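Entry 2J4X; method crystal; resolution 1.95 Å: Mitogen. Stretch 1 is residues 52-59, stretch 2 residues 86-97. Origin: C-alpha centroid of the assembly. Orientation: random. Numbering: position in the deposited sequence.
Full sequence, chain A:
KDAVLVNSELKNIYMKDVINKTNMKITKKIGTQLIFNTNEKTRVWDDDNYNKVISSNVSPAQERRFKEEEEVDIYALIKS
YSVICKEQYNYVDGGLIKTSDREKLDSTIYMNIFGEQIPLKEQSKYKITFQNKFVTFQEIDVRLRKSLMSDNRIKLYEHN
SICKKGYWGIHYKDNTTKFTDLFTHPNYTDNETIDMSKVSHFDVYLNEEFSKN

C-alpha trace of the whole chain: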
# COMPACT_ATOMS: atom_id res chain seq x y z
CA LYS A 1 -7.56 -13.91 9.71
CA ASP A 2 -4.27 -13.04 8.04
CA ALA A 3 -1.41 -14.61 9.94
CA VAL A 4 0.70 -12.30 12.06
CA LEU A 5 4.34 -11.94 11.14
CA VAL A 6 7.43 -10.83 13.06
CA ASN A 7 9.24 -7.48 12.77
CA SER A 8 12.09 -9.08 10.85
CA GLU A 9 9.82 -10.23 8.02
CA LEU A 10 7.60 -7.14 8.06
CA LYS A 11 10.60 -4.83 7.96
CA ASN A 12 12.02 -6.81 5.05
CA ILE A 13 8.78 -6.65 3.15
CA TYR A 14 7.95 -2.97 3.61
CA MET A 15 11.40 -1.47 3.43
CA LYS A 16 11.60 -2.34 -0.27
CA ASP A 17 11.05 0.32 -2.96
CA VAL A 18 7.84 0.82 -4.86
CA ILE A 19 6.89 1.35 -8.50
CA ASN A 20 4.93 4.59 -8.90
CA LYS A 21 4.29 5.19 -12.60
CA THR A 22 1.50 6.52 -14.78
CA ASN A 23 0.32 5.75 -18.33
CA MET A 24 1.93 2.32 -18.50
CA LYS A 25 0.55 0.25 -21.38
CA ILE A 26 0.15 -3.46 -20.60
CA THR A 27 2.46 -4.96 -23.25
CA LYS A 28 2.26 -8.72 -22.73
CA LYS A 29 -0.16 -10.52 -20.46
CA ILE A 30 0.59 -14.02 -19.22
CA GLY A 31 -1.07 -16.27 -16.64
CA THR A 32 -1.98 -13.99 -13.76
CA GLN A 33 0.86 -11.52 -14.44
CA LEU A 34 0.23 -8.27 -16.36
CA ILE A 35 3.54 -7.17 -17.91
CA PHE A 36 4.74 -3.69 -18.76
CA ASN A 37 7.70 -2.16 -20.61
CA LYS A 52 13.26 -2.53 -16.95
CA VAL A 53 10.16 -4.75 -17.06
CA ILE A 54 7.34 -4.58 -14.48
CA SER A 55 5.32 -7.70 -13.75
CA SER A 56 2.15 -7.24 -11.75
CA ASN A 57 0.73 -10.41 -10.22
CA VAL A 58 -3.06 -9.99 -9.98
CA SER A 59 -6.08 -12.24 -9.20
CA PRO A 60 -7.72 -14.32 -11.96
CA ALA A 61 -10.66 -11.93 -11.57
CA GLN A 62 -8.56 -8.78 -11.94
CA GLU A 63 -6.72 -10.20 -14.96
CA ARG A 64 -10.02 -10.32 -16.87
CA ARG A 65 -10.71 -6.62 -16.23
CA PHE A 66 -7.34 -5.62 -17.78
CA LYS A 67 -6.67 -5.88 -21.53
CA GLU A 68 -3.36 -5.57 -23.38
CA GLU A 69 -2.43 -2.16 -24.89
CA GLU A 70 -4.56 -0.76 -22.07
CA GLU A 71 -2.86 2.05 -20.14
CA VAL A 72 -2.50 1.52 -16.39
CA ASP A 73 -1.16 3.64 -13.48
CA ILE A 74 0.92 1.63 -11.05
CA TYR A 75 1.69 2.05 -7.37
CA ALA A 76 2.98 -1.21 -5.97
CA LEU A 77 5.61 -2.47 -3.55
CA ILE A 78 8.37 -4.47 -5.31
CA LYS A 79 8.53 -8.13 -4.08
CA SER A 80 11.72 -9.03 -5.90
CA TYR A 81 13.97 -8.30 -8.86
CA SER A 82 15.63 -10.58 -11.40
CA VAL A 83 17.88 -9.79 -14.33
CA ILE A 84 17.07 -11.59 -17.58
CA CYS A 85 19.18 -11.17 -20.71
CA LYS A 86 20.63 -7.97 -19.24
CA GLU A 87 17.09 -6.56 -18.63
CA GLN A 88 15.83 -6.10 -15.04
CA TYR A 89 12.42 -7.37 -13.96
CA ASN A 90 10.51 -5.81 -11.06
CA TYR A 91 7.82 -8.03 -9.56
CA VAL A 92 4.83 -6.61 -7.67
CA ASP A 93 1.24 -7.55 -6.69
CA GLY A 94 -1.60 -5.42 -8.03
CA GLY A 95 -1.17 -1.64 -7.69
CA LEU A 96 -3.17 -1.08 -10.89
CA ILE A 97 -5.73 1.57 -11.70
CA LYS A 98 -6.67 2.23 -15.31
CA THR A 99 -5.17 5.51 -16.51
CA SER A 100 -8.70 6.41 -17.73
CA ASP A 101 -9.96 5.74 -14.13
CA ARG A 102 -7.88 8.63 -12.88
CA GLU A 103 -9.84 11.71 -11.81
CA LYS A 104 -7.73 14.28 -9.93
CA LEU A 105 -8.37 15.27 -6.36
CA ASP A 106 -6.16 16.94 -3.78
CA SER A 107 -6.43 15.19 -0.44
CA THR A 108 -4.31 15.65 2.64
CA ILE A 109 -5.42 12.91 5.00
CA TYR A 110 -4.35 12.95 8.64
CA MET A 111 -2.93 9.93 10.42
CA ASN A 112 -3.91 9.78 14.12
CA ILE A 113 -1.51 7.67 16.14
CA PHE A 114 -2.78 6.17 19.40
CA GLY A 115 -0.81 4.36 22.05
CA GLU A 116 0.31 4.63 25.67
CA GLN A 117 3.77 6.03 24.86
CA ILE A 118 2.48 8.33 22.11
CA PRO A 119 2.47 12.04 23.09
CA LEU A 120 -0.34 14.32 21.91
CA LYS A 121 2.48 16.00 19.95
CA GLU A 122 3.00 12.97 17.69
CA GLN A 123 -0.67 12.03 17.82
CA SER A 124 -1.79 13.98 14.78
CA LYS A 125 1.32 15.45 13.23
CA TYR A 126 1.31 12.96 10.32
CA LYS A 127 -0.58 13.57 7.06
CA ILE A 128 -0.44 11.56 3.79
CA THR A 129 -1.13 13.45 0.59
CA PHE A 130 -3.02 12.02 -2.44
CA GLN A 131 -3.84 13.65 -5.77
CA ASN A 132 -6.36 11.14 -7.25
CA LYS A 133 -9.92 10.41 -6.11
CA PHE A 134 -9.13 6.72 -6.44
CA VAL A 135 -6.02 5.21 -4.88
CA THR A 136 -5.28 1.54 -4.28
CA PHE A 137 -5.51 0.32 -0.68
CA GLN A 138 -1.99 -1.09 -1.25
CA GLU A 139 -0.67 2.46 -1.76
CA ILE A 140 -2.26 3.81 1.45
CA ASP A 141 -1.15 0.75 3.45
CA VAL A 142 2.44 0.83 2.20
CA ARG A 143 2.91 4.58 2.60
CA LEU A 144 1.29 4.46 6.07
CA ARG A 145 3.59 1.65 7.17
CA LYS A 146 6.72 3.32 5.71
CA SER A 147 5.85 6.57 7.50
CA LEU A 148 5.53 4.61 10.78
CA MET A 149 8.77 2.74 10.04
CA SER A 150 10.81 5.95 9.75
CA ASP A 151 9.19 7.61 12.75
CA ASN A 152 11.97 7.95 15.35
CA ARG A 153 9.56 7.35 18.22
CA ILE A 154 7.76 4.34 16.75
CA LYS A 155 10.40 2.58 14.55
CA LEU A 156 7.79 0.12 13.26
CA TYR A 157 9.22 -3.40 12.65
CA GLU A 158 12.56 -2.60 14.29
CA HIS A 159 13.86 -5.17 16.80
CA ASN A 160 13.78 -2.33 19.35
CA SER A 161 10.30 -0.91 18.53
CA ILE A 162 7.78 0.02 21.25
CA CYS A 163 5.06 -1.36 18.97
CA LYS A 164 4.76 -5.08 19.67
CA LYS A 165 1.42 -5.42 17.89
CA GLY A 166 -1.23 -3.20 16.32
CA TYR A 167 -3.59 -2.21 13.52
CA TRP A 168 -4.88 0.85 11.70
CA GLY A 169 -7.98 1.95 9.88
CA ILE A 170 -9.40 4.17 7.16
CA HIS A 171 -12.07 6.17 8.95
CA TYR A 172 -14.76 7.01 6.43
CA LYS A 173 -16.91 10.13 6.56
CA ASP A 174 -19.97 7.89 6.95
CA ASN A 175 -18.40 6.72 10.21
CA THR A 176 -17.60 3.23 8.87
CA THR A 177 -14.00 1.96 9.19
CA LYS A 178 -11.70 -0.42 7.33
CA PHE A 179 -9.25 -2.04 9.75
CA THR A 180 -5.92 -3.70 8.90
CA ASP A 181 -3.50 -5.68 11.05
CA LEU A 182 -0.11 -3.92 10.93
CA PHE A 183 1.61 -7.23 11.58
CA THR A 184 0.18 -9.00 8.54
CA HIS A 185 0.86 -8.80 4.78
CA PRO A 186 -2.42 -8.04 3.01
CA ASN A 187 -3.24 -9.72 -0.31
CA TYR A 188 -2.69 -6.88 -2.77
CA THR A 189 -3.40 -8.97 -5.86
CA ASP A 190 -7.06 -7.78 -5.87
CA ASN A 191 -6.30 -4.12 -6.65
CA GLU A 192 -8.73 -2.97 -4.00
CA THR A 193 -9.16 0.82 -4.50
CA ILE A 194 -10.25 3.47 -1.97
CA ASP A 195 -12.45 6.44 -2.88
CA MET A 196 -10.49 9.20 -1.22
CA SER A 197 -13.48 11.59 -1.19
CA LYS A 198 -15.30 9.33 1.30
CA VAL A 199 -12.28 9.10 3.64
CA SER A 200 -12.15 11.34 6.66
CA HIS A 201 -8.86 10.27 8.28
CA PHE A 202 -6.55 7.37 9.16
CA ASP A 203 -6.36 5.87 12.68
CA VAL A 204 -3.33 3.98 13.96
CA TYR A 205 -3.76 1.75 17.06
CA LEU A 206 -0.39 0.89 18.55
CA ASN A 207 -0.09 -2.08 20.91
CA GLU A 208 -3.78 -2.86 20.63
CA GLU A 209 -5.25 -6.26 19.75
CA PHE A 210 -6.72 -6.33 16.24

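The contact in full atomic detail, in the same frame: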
# COMPACT_ATOMS: atom_id res chain seq x y z
N LYS A 52 13.78 -1.71 -18.05
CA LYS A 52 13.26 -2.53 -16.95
C LYS A 52 11.82 -2.96 -17.21
O LYS A 52 11.01 -2.17 -17.69
CB LYS A 52 13.33 -1.74 -15.64
CG LYS A 52 14.66 -1.00 -15.44
CD LYS A 52 14.76 -0.33 -14.08
CE LYS A 52 13.63 0.65 -13.86
NZ LYS A 52 13.72 1.39 -12.56
N VAL A 53 11.50 -4.20 -16.87
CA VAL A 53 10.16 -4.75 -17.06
C VAL A 53 9.43 -4.87 -15.73
O VAL A 53 10.02 -5.29 -14.75
CB VAL A 53 10.24 -6.14 -17.67
CG1 VAL A 53 8.85 -6.65 -17.97
CG2 VAL A 53 11.12 -6.12 -18.90
N ILE A 54 8.14 -4.51 -15.71
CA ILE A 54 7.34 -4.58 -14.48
C ILE A 54 6.27 -5.65 -14.60
O ILE A 54 5.43 -5.60 -15.48
CB ILE A 54 6.62 -3.23 -14.17
CG1 ILE A 54 7.65 -2.12 -14.02
CG2 ILE A 54 5.81 -3.34 -12.88
CD1 ILE A 54 7.04 -0.76 -14.07
N SER A 55 6.31 -6.63 -13.72
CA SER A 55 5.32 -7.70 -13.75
C SER A 55 4.40 -7.56 -12.55
O SER A 55 4.84 -7.61 -11.40
CB SER A 55 6.00 -9.07 -13.72
OG SER A 55 5.02 -10.09 -13.68
N SER A 56 3.11 -7.39 -12.81
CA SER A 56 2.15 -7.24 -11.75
C SER A 56 1.31 -8.52 -11.61
O SER A 56 0.55 -8.89 -12.50
CB SER A 56 1.25 -6.05 -12.04
OG SER A 56 0.38 -5.81 -10.96
N ASN A 57 1.48 -9.20 -10.48
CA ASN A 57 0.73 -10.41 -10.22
C ASN A 57 -0.62 -9.92 -9.72
O ASN A 57 -0.67 -9.10 -8.80
CB ASN A 57 1.48 -11.24 -9.16
CG ASN A 57 0.66 -12.39 -8.60
OD1 ASN A 57 -0.05 -13.09 -9.33
ND2 ASN A 57 0.78 -12.61 -7.29
N VAL A 58 -1.70 -10.39 -10.35
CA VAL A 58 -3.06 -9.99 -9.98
C VAL A 58 -3.97 -11.23 -9.92
O VAL A 58 -3.58 -12.28 -10.40
CB VAL A 58 -3.66 -8.97 -10.99
CG1 VAL A 58 -4.60 -8.04 -10.27
CG2 VAL A 58 -2.57 -8.14 -11.63
N SER A 59 -5.15 -11.11 -9.32
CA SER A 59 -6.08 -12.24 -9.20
C SER A 59 -6.70 -12.62 -10.53
O SER A 59 -6.86 -11.76 -11.40
CB SER A 59 -7.22 -11.91 -8.24
OG SER A 59 -8.10 -10.96 -8.81
N LYS A 86 20.24 -9.35 -19.53
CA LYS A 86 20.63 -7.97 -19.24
C LYS A 86 19.49 -6.94 -19.07
O LYS A 86 19.73 -5.73 -19.12
CB LYS A 86 21.66 -7.51 -20.29
CG LYS A 86 23.07 -8.03 -19.99
CD LYS A 86 23.57 -7.50 -18.63
CE LYS A 86 24.42 -8.51 -17.86
NZ LYS A 86 25.65 -8.88 -18.60
N GLU A 87 18.26 -7.42 -18.87
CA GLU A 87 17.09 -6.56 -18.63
C GLU A 87 16.52 -6.91 -17.25
O GLU A 87 16.25 -8.08 -16.96
CB GLU A 87 16.01 -6.77 -19.71
CG GLU A 87 16.01 -5.69 -20.80
CD GLU A 87 14.66 -4.99 -20.94
OE1 GLU A 87 13.68 -5.67 -21.32
OE2 GLU A 87 14.58 -3.77 -20.68
N GLN A 88 16.34 -5.90 -16.40
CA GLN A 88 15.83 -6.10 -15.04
C GLN A 88 14.31 -6.16 -14.93
O GLN A 88 13.59 -5.32 -15.49
CB GLN A 88 16.34 -5.00 -14.10
CG GLN A 88 15.88 -5.14 -12.65
CD GLN A 88 16.16 -3.91 -11.81
OE1 GLN A 88 15.60 -2.84 -12.04
NE2 GLN A 88 17.03 -4.05 -10.82
N TYR A 89 13.84 -7.17 -14.20
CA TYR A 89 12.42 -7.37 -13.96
C TYR A 89 12.10 -6.91 -12.54
O TYR A 89 12.90 -7.12 -11.62
CB TYR A 89 12.06 -8.85 -14.09
CG TYR A 89 11.74 -9.25 -15.49
CD1 TYR A 89 12.63 -9.00 -16.54
CD2 TYR A 89 10.51 -9.85 -15.79
CE1 TYR A 89 12.32 -9.33 -17.85
CE2 TYR A 89 10.18 -10.19 -17.10
CZ TYR A 89 11.09 -9.93 -18.12
OH TYR A 89 10.76 -10.25 -19.41
N ASN A 90 10.95 -6.27 -12.37
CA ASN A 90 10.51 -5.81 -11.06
C ASN A 90 9.16 -6.48 -10.85
O ASN A 90 8.22 -6.24 -11.61
CB ASN A 90 10.30 -4.30 -11.04
CG ASN A 90 11.57 -3.51 -11.31
OD1 ASN A 90 11.64 -2.32 -11.03
ND2 ASN A 90 12.58 -4.16 -11.88
N TYR A 91 9.07 -7.34 -9.83
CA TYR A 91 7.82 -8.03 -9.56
C TYR A 91 7.02 -7.35 -8.45
O TYR A 91 7.58 -6.93 -7.45
CB TYR A 91 8.09 -9.47 -9.17
CG TYR A 91 8.85 -10.22 -10.23
CD1 TYR A 91 10.24 -10.19 -10.26
CD2 TYR A 91 8.18 -10.94 -11.23
CE1 TYR A 91 10.96 -10.84 -11.26
CE2 TYR A 91 8.89 -11.59 -12.23
CZ TYR A 91 10.28 -11.54 -12.24
OH TYR A 91 10.99 -12.16 -13.24
N VAL A 92 5.71 -7.24 -8.65
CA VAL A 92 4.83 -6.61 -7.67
C VAL A 92 3.46 -7.27 -7.75
O VAL A 92 3.18 -8.01 -8.68
CB VAL A 92 4.66 -5.11 -7.94
CG1 VAL A 92 6.01 -4.45 -8.15
CG2 VAL A 92 3.75 -4.89 -9.14
N ASP A 93 2.61 -7.02 -6.75
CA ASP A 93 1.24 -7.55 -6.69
C ASP A 93 0.32 -6.37 -6.91
O ASP A 93 0.50 -5.33 -6.28
CB ASP A 93 0.90 -8.10 -5.30
CG ASP A 93 1.59 -9.42 -4.99
OD1 ASP A 93 1.68 -9.75 -3.77
OD2 ASP A 93 2.02 -10.14 -5.94
N GLY A 94 -0.68 -6.52 -7.78
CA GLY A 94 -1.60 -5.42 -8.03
C GLY A 94 -1.00 -4.03 -8.22
O GLY A 94 -0.02 -3.88 -8.95
N GLY A 95 -1.61 -3.02 -7.59
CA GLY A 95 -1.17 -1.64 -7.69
C GLY A 95 -1.71 -0.93 -8.92
O GLY A 95 -1.37 0.21 -9.21
N LEU A 96 -2.62 -1.60 -9.63
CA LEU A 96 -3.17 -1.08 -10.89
C LEU A 96 -4.50 -0.36 -10.86
O LEU A 96 -5.44 -0.83 -10.25
CB LEU A 96 -3.27 -2.21 -11.93
CG LEU A 96 -2.12 -3.23 -11.96
CD1 LEU A 96 -2.32 -4.18 -13.13
CD2 LEU A 96 -0.79 -2.52 -12.07
N ILE A 97 -4.54 0.78 -11.54
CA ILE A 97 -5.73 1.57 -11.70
C ILE A 97 -5.66 2.02 -13.15
O ILE A 97 -4.64 2.56 -13.59
CB ILE A 97 -5.77 2.83 -10.81
CG1 ILE A 97 -5.85 2.45 -9.33
CG2 ILE A 97 -6.98 3.68 -11.17
CD1 ILE A 97 -6.06 3.62 -8.41

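Strands 53-57 and 87-93 run parallel, their axes 24° apart, and the backbone pairing follows the alternating pattern expected of that arrangement: in stretch 1 the odd-numbered residues Val53, Ser55 and Asn57 supply both N and O to the ladder. Stretch 2 enters the contact at Glu87, whose CB points sideways but whose carboxylate reaches back; Lys52 N to Glu87 OE2, at 3.4 Å, is a weak hydrogen bond.

At Gln88 the ladder begins, with Val53 N 2.7 Å from Gln88 O and an angle at the hydrogen of 161°. Tyr89 pairs with Val53 on one face of the sheet. Val53 CB sits 3.7 Å from the centroid of the Tyr89 ring and 8° off its normal, so the valine lies over the ring face in a CH-pi contact.

Asn90 bonds through both its backbone N and its backbone O: Asn90 N lies 2.7 Å from Val53 O, and Asn90 O accepts from Ser55 N at 2.9 Å. Its side chain instead looks along its own strand, where Asn90 ND2 makes a weak 3.3 Å hydrogen bond to Gln88 OE1. Tyr91 approaches Ser55 obliquely, Tyr91 CD2 being 3.8 Å from Ser55 CB.

Val92 repeats the role of Asn90, its N 2.9 Å from Ser55 O and its O 2.7 Å from Asn57 N, the latter at a nearly straight 170°. Asp93 adds a side-chain link on the face shared with Asn57: Asn57 ND2 donates to Asp93 OD2 at 3.1 Å and 154°.

Gly94 closes the ladder just past the strand, with Gly94 N 2.8 Å from Asn57 O, while Ser56 OG donates to Gly94 O at 2.8 Å. Its phi of 45° by itself favours glycine. After Gly95, Leu96 points toward stretch 1, placing Leu96 CD2 3.7 Å from Ser56 OG and Leu96 CD1 4.2 Å from Val58 CG2.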